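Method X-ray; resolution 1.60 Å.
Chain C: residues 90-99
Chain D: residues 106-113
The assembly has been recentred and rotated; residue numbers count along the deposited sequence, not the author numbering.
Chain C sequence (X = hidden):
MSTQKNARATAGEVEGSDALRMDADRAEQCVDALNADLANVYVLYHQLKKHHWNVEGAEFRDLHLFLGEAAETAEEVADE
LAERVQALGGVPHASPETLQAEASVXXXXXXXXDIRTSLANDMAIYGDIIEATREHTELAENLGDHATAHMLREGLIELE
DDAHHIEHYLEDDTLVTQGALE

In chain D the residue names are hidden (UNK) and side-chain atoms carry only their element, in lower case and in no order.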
# COMPACT_ATOMS: atom_id res chain seq x y z
N GLY C 90 -0.48 39.01 1.27
CA GLY C 90 -1.35 39.43 0.20
C GLY C 90 -2.67 38.70 0.11
O GLY C 90 -2.98 37.84 0.94
N VAL C 91 -3.46 39.08 -0.87
CA VAL C 91 -4.77 38.49 -1.11
C VAL C 91 -4.75 37.87 -2.49
O VAL C 91 -4.64 38.56 -3.52
CB VAL C 91 -5.87 39.57 -1.05
CG1 VAL C 91 -7.20 39.04 -1.54
CG2 VAL C 91 -5.99 40.11 0.35
N PRO C 92 -4.78 36.54 -2.54
CA PRO C 92 -4.73 35.90 -3.83
C PRO C 92 -5.98 36.17 -4.66
O PRO C 92 -7.09 36.15 -4.10
CB PRO C 92 -4.62 34.41 -3.49
CG PRO C 92 -5.07 34.25 -2.12
CD PRO C 92 -4.81 35.56 -1.42
N HIS C 93 -5.82 36.37 -5.96
CA HIS C 93 -6.99 36.42 -6.84
C HIS C 93 -7.87 35.19 -6.68
O HIS C 93 -7.37 34.09 -6.76
CB HIS C 93 -6.56 36.54 -8.28
CG HIS C 93 -5.80 37.79 -8.58
ND1 HIS C 93 -6.18 39.02 -8.09
CD2 HIS C 93 -4.70 38.00 -9.33
CE1 HIS C 93 -5.33 39.93 -8.52
NE2 HIS C 93 -4.43 39.34 -9.29
N ALA C 94 -9.19 35.35 -6.52
CA ALA C 94 -10.05 34.22 -6.14
C ALA C 94 -11.25 33.92 -7.07
O ALA C 94 -11.43 32.78 -7.48
CB ALA C 94 -10.54 34.38 -4.70
N SER C 95 -12.10 34.89 -7.35
CA SER C 95 -13.30 34.59 -8.12
C SER C 95 -12.91 34.29 -9.56
O SER C 95 -11.91 34.81 -10.03
CB SER C 95 -14.30 35.74 -8.06
OG SER C 95 -13.90 36.82 -8.86
N PRO C 96 -13.70 33.48 -10.25
CA PRO C 96 -13.42 33.15 -11.65
C PRO C 96 -13.35 34.41 -12.53
O PRO C 96 -12.44 34.52 -13.35
CB PRO C 96 -14.60 32.24 -12.04
CG PRO C 96 -15.10 31.68 -10.76
CD PRO C 96 -14.86 32.74 -9.72
N GLU C 97 -14.24 35.37 -12.30
CA GLU C 97 -14.24 36.59 -13.09
C GLU C 97 -12.93 37.39 -12.86
O GLU C 97 -12.35 37.92 -13.80
CB GLU C 97 -15.54 37.42 -12.84
CG GLU C 97 -15.38 38.78 -12.17
CD GLU C 97 -16.72 39.49 -11.90
OE1 GLU C 97 -17.00 39.83 -10.74
OE2 GLU C 97 -17.48 39.71 -12.85
N THR C 98 -12.46 37.46 -11.61
CA THR C 98 -11.18 38.11 -11.26
C THR C 98 -9.99 37.43 -11.89
O THR C 98 -9.11 38.08 -12.44
CB THR C 98 -11.02 38.12 -9.75
OG1 THR C 98 -12.06 38.92 -9.18
CG2 THR C 98 -9.76 38.83 -9.30
N LEU C 99 -9.96 36.11 -11.80
CA LEU C 99 -8.82 35.39 -12.35
C LEU C 99 -8.72 35.63 -13.85
O LEU C 99 -7.65 35.84 -14.37
CB LEU C 99 -8.96 33.89 -12.08
CG LEU C 99 -8.86 33.48 -10.61
CD1 LEU C 99 -9.53 32.11 -10.32
CD2 LEU C 99 -7.45 33.51 -10.18
N UNK D 106 -24.47 33.66 -5.43
CA UNK D 106 -23.77 34.90 -5.11
C UNK D 106 -22.33 34.58 -4.88
O UNK D 106 -22.01 33.55 -4.30
o UNK D 106 -26.20 36.37 -4.97
c UNK D 106 -25.78 35.84 -3.92
c UNK D 106 -24.30 35.52 -3.83
o UNK D 106 -26.59 35.53 -3.01
N UNK D 107 -21.45 35.45 -5.33
CA UNK D 107 -20.01 35.24 -5.12
C UNK D 107 -19.41 36.43 -4.38
O UNK D 107 -19.76 37.61 -4.63
c UNK D 107 -19.25 34.81 -6.40
c UNK D 107 -17.99 35.64 -6.68
c UNK D 107 -20.15 34.64 -7.62
N UNK D 108 -18.55 36.16 -3.41
CA UNK D 108 -17.93 37.23 -2.63
C UNK D 108 -17.12 38.13 -3.51
O UNK D 108 -16.51 37.68 -4.46
c UNK D 108 -16.96 36.68 -1.57
c UNK D 108 -17.62 36.03 -0.39
o UNK D 108 -17.11 35.01 1.63
c UNK D 108 -16.63 35.47 0.62
o UNK D 108 -15.41 35.55 0.42
N UNK D 109 -17.06 39.41 -3.16
CA UNK D 109 -16.08 40.27 -3.78
C UNK D 109 -14.68 39.88 -3.31
O UNK D 109 -14.52 38.95 -2.55
o UNK D 109 -16.43 43.45 -1.88
o UNK D 109 -15.48 41.63 -1.29
c UNK D 109 -16.07 42.26 -2.16
c UNK D 109 -16.40 41.76 -3.56
N UNK D 110 -13.66 40.56 -3.82
CA UNK D 110 -12.29 40.08 -3.65
C UNK D 110 -11.67 40.38 -2.30
O UNK D 110 -10.54 39.98 -2.05
o UNK D 110 -12.21 37.58 -6.16
c UNK D 110 -11.39 40.58 -4.78
o UNK D 110 -10.05 38.10 -5.79
c UNK D 110 -11.26 38.39 -6.03
c UNK D 110 -11.64 39.85 -6.09
N UNK D 111 -12.38 41.06 -1.40
CA UNK D 111 -11.87 41.25 -0.07
C UNK D 111 -11.99 39.92 0.67
O UNK D 111 -12.82 39.10 0.33
o UNK D 111 -13.13 44.67 0.29
c UNK D 111 -12.65 42.34 0.65
o UNK D 111 -11.31 43.89 -0.58
c UNK D 111 -12.35 43.73 0.09
N UNK D 112 -11.21 39.79 1.73
CA UNK D 112 -11.23 38.64 2.61
C UNK D 112 -12.05 38.96 3.83
O UNK D 112 -11.78 39.95 4.54
c UNK D 112 -8.94 38.02 1.82
c UNK D 112 -9.81 38.28 3.04
c UNK D 112 -9.79 37.08 4.00
N UNK D 113 -13.02 38.11 4.15
CA UNK D 113 -13.89 38.30 5.29
C UNK D 113 -13.51 37.32 6.38
O UNK D 113 -12.80 36.33 6.14
c UNK D 113 -15.71 38.82 2.43
c UNK D 113 -16.17 41.09 1.83
c UNK D 113 -15.34 38.15 4.87
c UNK D 113 -15.93 39.78 1.43
c UNK D 113 -16.11 41.45 3.15
o UNK D 113 -16.42 42.08 0.91
c UNK D 113 -15.68 39.17 3.78
c UNK D 113 -15.89 40.49 4.12
O HOH W 1 -8.17 39.84 -6.11

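Position 106 has two side-chain carbons, the second carrying two oxygens. That is a short carboxylate, so the residue is aspartate, D106(D). It is exposed and out of reach of the chain C stretch.

Position 107 has three side-chain carbons, one bonded to the other two. One branch carbon lies 3.9 Å from CB of S95(C). A branch at CB made of carbon alone identifies valine, V107(D). That carbon is CG2.

Position 108 has three carbons in a row, the third bearing two oxygens. This is the longer carboxylate, glutamate, E108(D). Its side chain makes no contact with the chain C stretch. Both carboxylate oxygens are hydrogen-bonded elsewhere in the structure.

Position 109 has two carbons and two oxygens on the second. It is aspartate, D109(D). Its CA-to-CB bond points away from the chain C stretch. Its OD2 accepts a hydrogen bond from backbone N of position 111, at 3.2 Å.

Position 110 again has three carbons ending in two oxygens. One oxygen lies 3.0 Å from N of A94(C), the other 2.9 Å from N of S95(C). The residue is glutamate, E110(D). Its chi1 and chi2 are both m, and CG comes within 3.3 Å of OG1 of T98(C).

Position 111 has two carbons, the second with two oxygens, and touches nothing on the chain C stretch. It is aspartate, D111(D). Its OD1 is hydrogen-bonded elsewhere in the structure.

Position 112 has three carbons branching at CB, with one branch carbon 3.9 Å from CG2 of V91(C). It is valine, V112(D). That branch carbon is CG2, and the contact is apolar.

Position 113 has one carbon leading to a six-carbon ring that bears one oxygen. It is tyrosine, Y113(D). The ring is out of reach of the chain C stretch. Its OH donates a very short hydrogen bond, 2.4 Å, to OD2 of D109(D).

The contact centres on E110(D), which has the largest area covered by the other stretch. Its OE2 accepts from N of A94(C) and its OE1 from N of S95(C). The two carboxylate oxygens thus bind consecutive backbone amides. S95(C) is the N-cap residue, so the negative charge sits close to the start of a helix, where such charge is generally favoured. OG of S95(C) and OG1 of T98(C) share a 2.8 Å hydrogen bond beside it. A water donates to OE2 of E110(D) at 2.6 Å and lies 2.9 Å from ND1 of H93(C). V112(D) adds an apolar contact with V91(C), and V107(D) packs against CB of S95(C).

Chain D (106-113) DVEDEDVY
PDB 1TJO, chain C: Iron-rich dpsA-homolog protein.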